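PDB 5ZFQ: twitching motility pilus retraction protein from Geobacter sulfurreducens PCA, which probably hydrolyses ATP as a hexameric motor that powers retraction of the type IV pilus, the movement behind twitching motility. Local coordinates for residues A[306-311]-A[341-347]; A[256-262]-A[288-292]. All coordinates share one frame; numbering follows the deposited sequence.

Following the chain from the N terminus, the first contact reached is interaction 2. It closes a loop of 25 intervening residues, mostly helical, bringing strand 286-296 back against the start of helix 259-268. The chain then turns into the antiparallel neighbour, strand 303-310, where interaction 1 opens; helices 314-321 and 328-333 follow before 341-347 returns to that strand. The two contacts are therefore in series, neither nesting nor crossing, with centres about 9 Å apart. They meet through the paired strands, where Glu308 bonds with Ser291 and Met310 with Val289. Together they tie the last two strands of the ATPase-domain sheet to helices 259-268 and 344-353.

Interaction 1: residues A[306-311]-A[341-347]; sequences ALEVMV and MQTMNQS
Glu308 reaches the backbone of Met344 because its CG stands opposite the main-chain N (chi1 163°) and the rest of the chain runs extended, while Gln342 places its CG between backbone N and carbonyl carbon (chi1 51°), which turns its amide toward Leu307. The carboxylate oxygen Glu308 OE1 accepts from Met344 N at 2.7 Å, met on its anti side and somewhat out of the carboxylate plane. Gln342 crosses Leu307 at about a right angle, and its NE2 donates to Leu307 O at 2.8 Å, in its own amide plane but above the plane of the carbonyl. Ser347, one helical turn on from Met344, has a hydroxyl small enough to sit against the strand, and its OG accepts from Leu307 N (3.0 Å) almost in line.

Next along the strand, Val309 and Gln342 form a single antiparallel hydrogen-bonded pair: Val309 N gives to Gln342 O at 2.9 Å, and Gln342 N to Val309 O at 3.1 Å. Flexible methionines fill the flanks. Met341 lies alongside Met310, its CE 3.5 Å from Met310 CG, and Met344 brings SD to within 3.8 Å of the small Ala306 CB. Thr343 is the N-cap of helix 344-353 and forms a capping box with Gln346, a threonine hydroxyl and a glutamine amide oxygen each accepting a backbone N-H.

Strand 303-310 is the outermost strand of its sheet within the chain, and Ala306, Glu308 and Met310 form backbone hydrogen bonds with strand 286-296. The contact thus supplies partners for the N-H and C=O of Leu307 and Val309 on the other edge. Since Glu308 OE2 also accepts from Ala259 N, the buried carboxylate bridges the N-terminal ends of two helices, a setting that probably favours its ionised form.

Interaction 2: residues A[256-262]-A[288-292]; sequences TNSAVQT and GVMSQ
Ser258 comes up to Ser291 with their CA atoms 5.4 Å apart, and helix 259-268 starts over strand 286-296 with no hydrogen bond between 256-262 and 288-292. With CG1 turned away from its own backbone N (chi1 179°), Val289 brings that methyl to 3.9 Å from Ala259 CA. The small Ala259 lets the helix approach the branched valine. The side chains of Thr262 and Val289 run antiparallel past one another, Val289 CG1 lying 4.1 Å from Thr262 OG1. Ser291, compact enough to lie beneath the turn, sets CB 3.7 Å from Asn257 O, while its OG is hydrogen-bonded to Thr155 OG1 of adjacent strand 150-155.

Ser258 is the N-cap, its OG accepting from Gln261 N at 3.0 Å. Thr262 N and Thr262 OG1 grip Ser258 O from opposite faces, the hydroxyl OG1 lying 2.7 Å from Ser258 O. A valine in place of Thr262 has no hydroxyl, and would probably leave Ser258 O held from one face alone, a methyl against this polar turn.

Asn257, near the probable P-loop, hydrogen-bonds through ND2 to Glu245 OE2 of a neighbouring subunit. Many polar groups here are thus held by the helix's first turn, Thr155, Glu308 (accepting from Ala259 N) and that subunit, leaving mostly van der Waals packing against strand 286-296.

Interaction 1: residues A[306-311]-A[341-347]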
loop_
_atom_site.group_PDB
_atom_site.type_symbol
_atom_site.label_atom_id
_atom_site.label_comp_id
_atom_site.label_asym_id
_atom_site.label_seq_id
_atom_site.Cartn_x
_atom_site.Cartn_y
_atom_site.Cartn_z
ATOM N N ALA A 306 -23.844 9.513 -33.634
ATOM C CA ALA A 306 -22.815 9.035 -34.521
ATOM C C ALA A 306 -22.406 7.701 -33.920
ATOM O O ALA A 306 -22.220 7.562 -32.749
ATOM C CB ALA A 306 -21.674 9.997 -34.613
ATOM N N LEU A 307 -22.225 6.720 -34.759
ATOM C CA LEU A 307 -22.063 5.374 -34.252
ATOM C C LEU A 307 -21.065 4.563 -35.070
ATOM O O LEU A 307 -21.176 4.454 -36.304
ATOM C CB LEU A 307 -23.426 4.669 -34.226
ATOM C CG LEU A 307 -23.512 3.195 -33.836
ATOM C CD1 LEU A 307 -23.411 2.971 -32.319
ATOM C CD2 LEU A 307 -24.797 2.615 -34.415
ATOM N N GLU A 308 -20.140 3.932 -34.384
ATOM C CA GLU A 308 -19.211 3.070 -35.023
ATOM C C GLU A 308 -19.632 1.685 -34.597
ATOM O O GLU A 308 -19.805 1.432 -33.447
ATOM C CB GLU A 308 -17.813 3.381 -34.565
ATOM C CG GLU A 308 -16.833 2.283 -34.879
ATOM C CD GLU A 308 -15.437 2.753 -35.113
ATOM O OE1 GLU A 308 -15.182 3.383 -36.114
ATOM O OE2 GLU A 308 -14.586 2.476 -34.304
ATOM N N VAL A 309 -19.825 0.791 -35.552
ATOM C CA VAL A 309 -20.213 -0.574 -35.266
ATOM C C VAL A 309 -19.249 -1.591 -35.813
ATOM O O VAL A 309 -18.973 -1.596 -36.965
ATOM C CB VAL A 309 -21.554 -0.911 -35.921
ATOM C CG1 VAL A 309 -22.001 -2.301 -35.574
ATOM C CG2 VAL A 309 -22.608 0.087 -35.555
ATOM N N MET A 310 -18.773 -2.487 -34.979
ATOM C CA MET A 310 -17.905 -3.545 -35.423
ATOM C C MET A 310 -18.553 -4.895 -35.191
ATOM O O MET A 310 -18.835 -5.240 -34.082
ATOM C CB MET A 310 -16.621 -3.508 -34.636
ATOM C CG MET A 310 -15.509 -4.350 -35.193
ATOM S SD MET A 310 -15.406 -6.053 -34.721
ATOM C CE MET A 310 -15.247 -6.038 -32.984
ATOM N N VAL A 311 -18.760 -5.663 -36.245
ATOM C CA VAL A 311 -19.323 -6.987 -36.137
ATOM C C VAL A 311 -18.238 -7.945 -36.522
ATOM O O VAL A 311 -17.770 -7.926 -37.622
ATOM C CB VAL A 311 -20.495 -7.194 -37.081
ATOM C CG1 VAL A 311 -21.154 -8.517 -36.795
ATOM C CG2 VAL A 311 -21.514 -6.102 -36.895
ATOM N N MET A 341 -21.362 -3.414 -40.572
ATOM C CA MET A 341 -20.388 -2.649 -39.850
ATOM C C MET A 341 -20.261 -1.266 -40.430
ATOM O O MET A 341 -20.517 -1.069 -41.571
ATOM C CB MET A 341 -19.018 -3.280 -39.965
ATOM C CG MET A 341 -18.952 -4.755 -39.766
ATOM S SD MET A 341 -17.261 -5.291 -39.720
ATOM C CE MET A 341 -16.619 -4.229 -38.503
ATOM N N GLN A 342 -19.877 -0.306 -39.616
ATOM C CA GLN A 342 -19.631 1.017 -40.094
ATOM C C GLN A 342 -18.593 1.652 -39.249
ATOM O O GLN A 342 -18.598 1.476 -38.074
ATOM C CB GLN A 342 -20.883 1.857 -40.067
ATOM C CG GLN A 342 -21.613 1.853 -38.759
ATOM C CD GLN A 342 -22.958 2.518 -38.821
ATOM O OE1 GLN A 342 -23.837 2.086 -39.520
ATOM N NE2 GLN A 342 -23.117 3.564 -38.067
ATOM N N THR A 343 -17.707 2.424 -39.841
ATOM C CA THR A 343 -16.731 3.175 -39.065
ATOM C C THR A 343 -17.366 4.478 -38.587
ATOM O O THR A 343 -18.389 4.920 -39.126
ATOM C CB THR A 343 -15.457 3.503 -39.874
ATOM O OG1 THR A 343 -15.803 4.309 -41.004
ATOM C CG2 THR A 343 -14.769 2.226 -40.369
ATOM N N MET A 344 -16.748 5.079 -37.571
ATOM C CA MET A 344 -17.110 6.406 -37.110
ATOM C C MET A 344 -17.042 7.393 -38.272
ATOM O O MET A 344 -17.950 8.199 -38.449
ATOM C CB MET A 344 -16.199 6.856 -35.962
ATOM C CG MET A 344 -16.560 8.220 -35.415
ATOM S SD MET A 344 -18.286 8.274 -34.828
ATOM C CE MET A 344 -18.242 7.121 -33.459
ATOM N N ASN A 345 -15.986 7.309 -39.081
ATOM C CA ASN A 345 -15.885 8.175 -40.253
ATOM C C ASN A 345 -17.039 7.934 -41.230
ATOM O O ASN A 345 -17.607 8.894 -41.750
ATOM C CB ASN A 345 -14.532 8.010 -40.970
ATOM C CG ASN A 345 -13.490 9.039 -40.508
ATOM O OD1 ASN A 345 -13.823 10.021 -39.830
ATOM N ND2 ASN A 345 -12.228 8.811 -40.862
ATOM N N GLN A 346 -17.408 6.675 -41.472
ATOM C CA GLN A 346 -18.541 6.393 -42.354
ATOM C C GLN A 346 -19.811 6.995 -41.780
ATOM O O GLN A 346 -20.572 7.624 -42.500
ATOM C CB GLN A 346 -18.710 4.891 -42.589
ATOM C CG GLN A 346 -17.680 4.339 -43.561
ATOM C CD GLN A 346 -17.696 2.823 -43.675
ATOM O OE1 GLN A 346 -18.004 2.119 -42.710
ATOM N NE2 GLN A 346 -17.337 2.312 -44.852
ATOM N N SER A 347 -20.018 6.828 -40.475
ATOM C CA SER A 347 -21.177 7.397 -39.787
ATOM C C SER A 347 -21.196 8.917 -39.901
ATOM O O SER A 347 -22.227 9.500 -40.254
ATOM C CB SER A 347 -21.191 6.992 -38.304
ATOM O OG SER A 347 -22.383 7.425 -37.660
#

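Interaction 2: residues A[256-262]-A[288-292]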
loop_
_atom_site.group_PDB
_atom_site.type_symbol
_atom_site.label_atom_id
_atom_site.label_comp_id
_atom_site.label_asym_id
_atom_site.label_seq_id
_atom_site.Cartn_x
_atom_site.Cartn_y
_atom_site.Cartn_z
ATOM N N THR A 256 -14.751 4.052 -24.229
ATOM C CA THR A 256 -13.809 4.074 -25.308
ATOM C C THR A 256 -14.499 4.623 -26.523
ATOM O O THR A 256 -15.686 4.531 -26.687
ATOM C CB THR A 256 -13.112 2.743 -25.560
ATOM O OG1 THR A 256 -14.027 1.675 -25.437
ATOM C CG2 THR A 256 -12.021 2.541 -24.583
ATOM N N ASN A 257 -13.738 5.197 -27.421
ATOM C CA ASN A 257 -14.441 5.886 -28.493
ATOM C C ASN A 257 -14.390 5.206 -29.854
ATOM O O ASN A 257 -14.874 5.761 -30.846
ATOM C CB ASN A 257 -13.874 7.296 -28.604
ATOM C CG ASN A 257 -13.965 8.045 -27.304
ATOM O OD1 ASN A 257 -12.952 8.384 -26.699
ATOM N ND2 ASN A 257 -15.188 8.307 -26.861
ATOM N N SER A 258 -13.797 4.018 -29.905
ATOM C CA SER A 258 -13.759 3.239 -31.137
ATOM C C SER A 258 -13.646 1.755 -30.801
ATOM O O SER A 258 -13.310 1.394 -29.670
ATOM C CB SER A 258 -12.592 3.681 -32.029
ATOM O OG SER A 258 -11.334 3.270 -31.500
ATOM N N ALA A 259 -13.929 0.905 -31.782
ATOM C CA ALA A 259 -13.831 -0.538 -31.623
ATOM C C ALA A 259 -12.403 -0.949 -31.303
ATOM O O ALA A 259 -12.160 -1.710 -30.358
ATOM C CB ALA A 259 -14.305 -1.232 -32.878
ATOM N N VAL A 260 -11.467 -0.445 -32.105
ATOM C CA VAL A 260 -10.043 -0.705 -31.924
ATOM C C VAL A 260 -9.555 -0.232 -30.550
ATOM O O VAL A 260 -8.834 -0.934 -29.842
ATOM C CB VAL A 260 -9.200 -0.010 -33.045
ATOM C CG1 VAL A 260 -7.703 -0.163 -32.783
ATOM C CG2 VAL A 260 -9.585 -0.556 -34.419
ATOM N N GLN A 261 -9.953 0.974 -30.177
ATOM C CA GLN A 261 -9.585 1.514 -28.878
ATOM C C GLN A 261 -10.198 0.689 -27.747
ATOM O O GLN A 261 -9.566 0.483 -26.712
ATOM C CB GLN A 261 -10.025 2.961 -28.807
ATOM C CG GLN A 261 -9.576 3.723 -27.619
ATOM C CD GLN A 261 -10.156 5.122 -27.638
ATOM O OE1 GLN A 261 -11.145 5.387 -26.952
ATOM N NE2 GLN A 261 -9.556 6.025 -28.429
ATOM N N THR A 262 -11.416 0.190 -27.972
ATOM C CA THR A 262 -12.120 -0.650 -27.002
ATOM C C THR A 262 -11.421 -1.992 -26.773
ATOM O O THR A 262 -11.216 -2.411 -25.629
ATOM C CB THR A 262 -13.565 -0.945 -27.444
ATOM O OG1 THR A 262 -14.344 0.259 -27.406
ATOM C CG2 THR A 262 -14.194 -2.013 -26.536
ATOM N N GLY A 288 -19.979 -8.178 -30.962
ATOM C CA GLY A 288 -20.203 -6.835 -31.453
ATOM C C GLY A 288 -19.738 -5.726 -30.532
ATOM O O GLY A 288 -19.745 -5.846 -29.302
ATOM N N VAL A 289 -19.328 -4.628 -31.148
ATOM C CA VAL A 289 -18.873 -3.456 -30.418
ATOM C C VAL A 289 -19.525 -2.236 -31.025
ATOM O O VAL A 289 -19.440 -2.006 -32.229
ATOM C CB VAL A 289 -17.322 -3.278 -30.465
ATOM C CG1 VAL A 289 -16.906 -2.006 -29.708
ATOM C CG2 VAL A 289 -16.601 -4.536 -29.944
ATOM N N MET A 290 -20.185 -1.455 -30.197
ATOM C CA MET A 290 -20.733 -0.209 -30.666
ATOM C C MET A 290 -20.097 0.955 -29.927
ATOM O O MET A 290 -20.108 1.024 -28.707
ATOM C CB MET A 290 -22.249 -0.215 -30.520
ATOM C CG MET A 290 -22.893 -1.301 -31.387
ATOM S SD MET A 290 -24.659 -1.488 -31.100
ATOM C CE MET A 290 -24.692 -1.473 -29.343
ATOM N N SER A 291 -19.633 1.925 -30.676
ATOM C CA SER A 291 -19.064 3.108 -30.102
ATOM C C SER A 291 -19.933 4.266 -30.464
ATOM O O SER A 291 -20.209 4.477 -31.595
ATOM C CB SER A 291 -17.664 3.285 -30.582
ATOM O OG SER A 291 -16.891 2.358 -29.905
ATOM N N GLN A 292 -20.330 5.041 -29.473
ATOM C CA GLN A 292 -21.246 6.125 -29.692
ATOM C C GLN A 292 -20.867 7.506 -29.295
ATOM O O GLN A 292 -20.137 7.696 -28.384
ATOM C CB GLN A 292 -22.501 5.818 -28.933
ATOM C CG GLN A 292 -23.138 4.517 -29.323
ATOM C CD GLN A 292 -24.479 4.339 -28.699
ATOM O OE1 GLN A 292 -24.864 5.096 -27.854
ATOM N NE2 GLN A 292 -25.187 3.334 -29.118
#